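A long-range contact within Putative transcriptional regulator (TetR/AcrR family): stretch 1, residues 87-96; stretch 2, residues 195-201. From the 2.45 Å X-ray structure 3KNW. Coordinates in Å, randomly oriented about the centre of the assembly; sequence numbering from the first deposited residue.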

# COMPACT_ATOMS: atom_id res chain seq x y z
N ALA A 87 -11.02 18.45 17.67
CA ALA A 87 -10.36 18.12 16.42
C ALA A 87 -9.69 16.75 16.63
O ALA A 87 -9.79 15.87 15.77
N ARG A 88 -9.04 16.58 17.77
CA ARG A 88 -8.33 15.36 18.06
C ARG A 88 -9.21 14.12 18.03
O ARG A 88 -8.88 13.11 17.37
N ASP A 89 -10.33 14.20 18.73
CA ASP A 89 -11.25 13.10 18.78
C ASP A 89 -11.88 12.92 17.43
O ASP A 89 -12.21 11.80 17.07
N LYS A 90 -12.07 13.98 16.67
CA LYS A 90 -12.66 13.78 15.35
C LYS A 90 -11.73 12.93 14.47
O LYS A 90 -12.18 12.11 13.65
N LEU A 91 -10.43 13.16 14.67
CA LEU A 91 -9.37 12.55 13.87
C LEU A 91 -9.16 11.11 14.34
O LEU A 91 -8.89 10.22 13.54
N MSE A 92 -9.30 10.87 15.63
CA MSE A 92 -9.16 9.49 16.15
C MSE A 92 -10.37 8.70 15.77
O MSE A 92 -10.29 7.55 15.46
N ASN A 93 -11.50 9.35 15.71
CA ASN A 93 -12.70 8.71 15.20
C ASN A 93 -12.58 8.14 13.79
O ASN A 93 -12.77 6.94 13.57
N TYR A 94 -12.32 9.03 12.84
CA TYR A 94 -12.03 8.68 11.45
C TYR A 94 -11.06 7.51 11.33
O TYR A 94 -11.34 6.54 10.65
N LEU A 95 -9.93 7.62 11.97
CA LEU A 95 -8.92 6.61 11.90
C LEU A 95 -9.42 5.28 12.47
O LEU A 95 -9.08 4.18 11.97
N GLN A 96 -10.19 5.39 13.55
CA GLN A 96 -10.68 4.22 14.23
C GLN A 96 -11.63 3.47 13.30
O GLN A 96 -11.64 2.23 13.32
N SER A 195 0.08 4.28 17.99
CA SER A 195 1.09 5.23 17.59
C SER A 195 0.60 6.64 17.24
O SER A 195 1.29 7.60 17.57
N THR A 196 -0.55 6.76 16.59
CA THR A 196 -1.12 8.05 16.30
C THR A 196 -1.33 8.91 17.60
O THR A 196 -1.32 10.15 17.54
N LYS A 197 -1.47 8.25 18.76
CA LYS A 197 -1.64 8.96 20.01
C LYS A 197 -0.33 9.60 20.50
O LYS A 197 -0.32 10.79 20.82
N MSE A 198 0.76 8.85 20.61
CA MSE A 198 2.09 9.48 20.77
C MSE A 198 2.27 10.70 19.85
O MSE A 198 2.62 11.78 20.29
N MSE A 199 2.03 10.53 18.57
CA MSE A 199 2.30 11.60 17.62
C MSE A 199 1.45 12.86 17.88
O MSE A 199 1.91 13.95 17.66
N LEU A 200 0.22 12.73 18.35
CA LEU A 200 -0.59 13.93 18.64
C LEU A 200 -0.16 14.67 19.92
O LEU A 200 -0.25 15.91 19.99
N ASP A 201 0.40 13.94 20.88
CA ASP A 201 1.00 14.54 22.08
C ASP A 201 2.46 14.93 21.77
O ASP A 201 3.36 14.85 22.61

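The most unusual feature of this contact is a salt bridge drawn extremely tight: Arg88 NH1 lies 2.3 Å from Asp201 OD2, a very short hydrogen bond even for opposite charges and one to read with caution at 2.45 Å resolution. Arg88 NH2 gives the same Asp201 OD2 a second, weak bond at 2.9 Å, so a single carboxylate oxygen takes both, near the plane of the guanidinium.

Arg88 reaches it by length rather than direction. Its CA-to-CB bond points sideways, but chi1, chi2 and chi3 are all t, and the extended chain carries its charge across to the second stretch. Asp201 also starts sideways, with chi1 m, and its end comes nearer. Leu200 packs alongside the bridge, its CB over one face of the guanidinium, 3.6 Å from Arg88 NH1; the aliphatic carbon thus packs against the flat group while the edge is left for the carboxylate oxygen, Asp201 OD2.

One helical turn along, the contact turns apolar. The two helices run nearly antiparallel, at 159°, with axes 11.6 Å apart at closest approach, and the register pairs Arg88 with Leu200 and Met92 with Thr196. Met92, a selenomethionine, starts sideways and folds through m, m, m. Its SE lies 3.7 Å from Thr196 CG2 and 4.0 Å from Leu200 CD1, so one large, polarizable atom touches residues a turn apart on the opposing helix. Its CE lies 4.2 Å from Lys197 CG, along the aliphatic part of that exposed lysine.

Thr196 (m) and Leu200 (m, t) point toward the first helix. Leu95 (m, t) answers from the other side, its CD1 3.5 Å from Thr196 CG2. The methyl of Thr196 makes its closest contacts here, and its OG1 is hydrogen-bonded elsewhere in the structure.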

# COMPACT_ATOMS: atom_id res chain seq x y z
CB ALA A 87 -9.30 19.22 16.02
CB ARG A 88 -7.67 15.46 19.40
CG ARG A 88 -7.17 14.13 19.87
CD ARG A 88 -6.15 14.35 20.93
NE ARG A 88 -5.53 13.11 21.32
CZ ARG A 88 -4.28 13.01 21.75
NH1 ARG A 88 -3.52 14.09 21.86
NH2 ARG A 88 -3.79 11.81 22.08
CB ASP A 89 -12.31 13.27 19.92
CG ASP A 89 -11.69 13.15 21.33
OD1 ASP A 89 -10.43 13.04 21.45
OD2 ASP A 89 -12.43 13.19 22.33
CB LYS A 90 -12.92 15.12 14.67
CG LYS A 90 -14.30 15.74 14.98
CD LYS A 90 -14.43 17.07 14.29
CE LYS A 90 -15.26 18.10 15.10
NZ LYS A 90 -14.85 19.49 14.75
CB LEU A 91 -8.07 13.36 14.00
CG LEU A 91 -6.89 12.80 13.19
CD1 LEU A 91 -7.28 12.46 11.81
CD2 LEU A 91 -5.80 13.76 13.15
CB MSE A 92 -8.94 9.47 17.66
CG MSE A 92 -7.59 10.01 18.11
SE MSE A 92 -6.07 9.18 17.26
CE MSE A 92 -6.46 7.30 17.66
CB ASN A 93 -13.78 9.76 15.15
CG ASN A 93 -14.85 9.48 16.01
OD1 ASN A 93 -14.93 10.01 17.14
ND2 ASN A 93 -15.77 8.66 15.52
CB TYR A 94 -11.40 9.86 10.72
CG TYR A 94 -10.83 9.51 9.38
CD1 TYR A 94 -11.65 9.16 8.33
CD2 TYR A 94 -9.45 9.52 9.17
CE1 TYR A 94 -11.12 8.84 7.10
CE2 TYR A 94 -8.92 9.19 7.94
CZ TYR A 94 -9.77 8.85 6.90
OH TYR A 94 -9.25 8.53 5.67
CB LEU A 95 -7.67 7.06 12.70
CG LEU A 95 -6.99 8.33 12.18
CD1 LEU A 95 -5.70 8.70 13.03
CD2 LEU A 95 -6.66 8.23 10.67
CB GLN A 96 -11.28 4.53 15.63
CG GLN A 96 -10.47 3.84 16.76
CD GLN A 96 -10.32 4.63 18.08
OE1 GLN A 96 -10.73 5.79 18.21
NE2 GLN A 96 -9.72 3.96 19.09
CB SER A 195 1.90 4.63 16.44
OG SER A 195 2.93 3.86 17.04
CB THR A 196 -2.49 7.91 15.57
OG1 THR A 196 -2.35 7.08 14.42
CG2 THR A 196 -3.04 9.30 15.15
CB LYS A 197 -2.23 8.06 21.10
CG LYS A 197 -3.68 7.58 20.83
CD LYS A 197 -4.31 7.03 22.13
CE LYS A 197 -5.28 5.90 21.89
NZ LYS A 197 -5.61 5.12 23.17
CB MSE A 198 3.22 8.47 20.44
CG MSE A 198 3.02 7.02 20.95
SE MSE A 198 4.68 5.92 21.12
CE MSE A 198 4.29 5.05 22.84
CB MSE A 199 2.06 11.11 16.20
CG MSE A 199 2.98 9.99 15.81
SE MSE A 199 2.73 9.42 14.00
CE MSE A 199 4.16 8.17 14.00
CB LEU A 200 -2.09 13.62 18.64
CG LEU A 200 -2.59 13.03 17.31
CD1 LEU A 200 -4.06 12.63 17.39
CD2 LEU A 200 -2.43 14.07 16.19
CB ASP A 201 0.88 13.58 23.30
CG ASP A 201 -0.54 12.92 23.42
OD1 ASP A 201 -0.74 11.95 24.17
OD2 ASP A 201 -1.48 13.37 22.74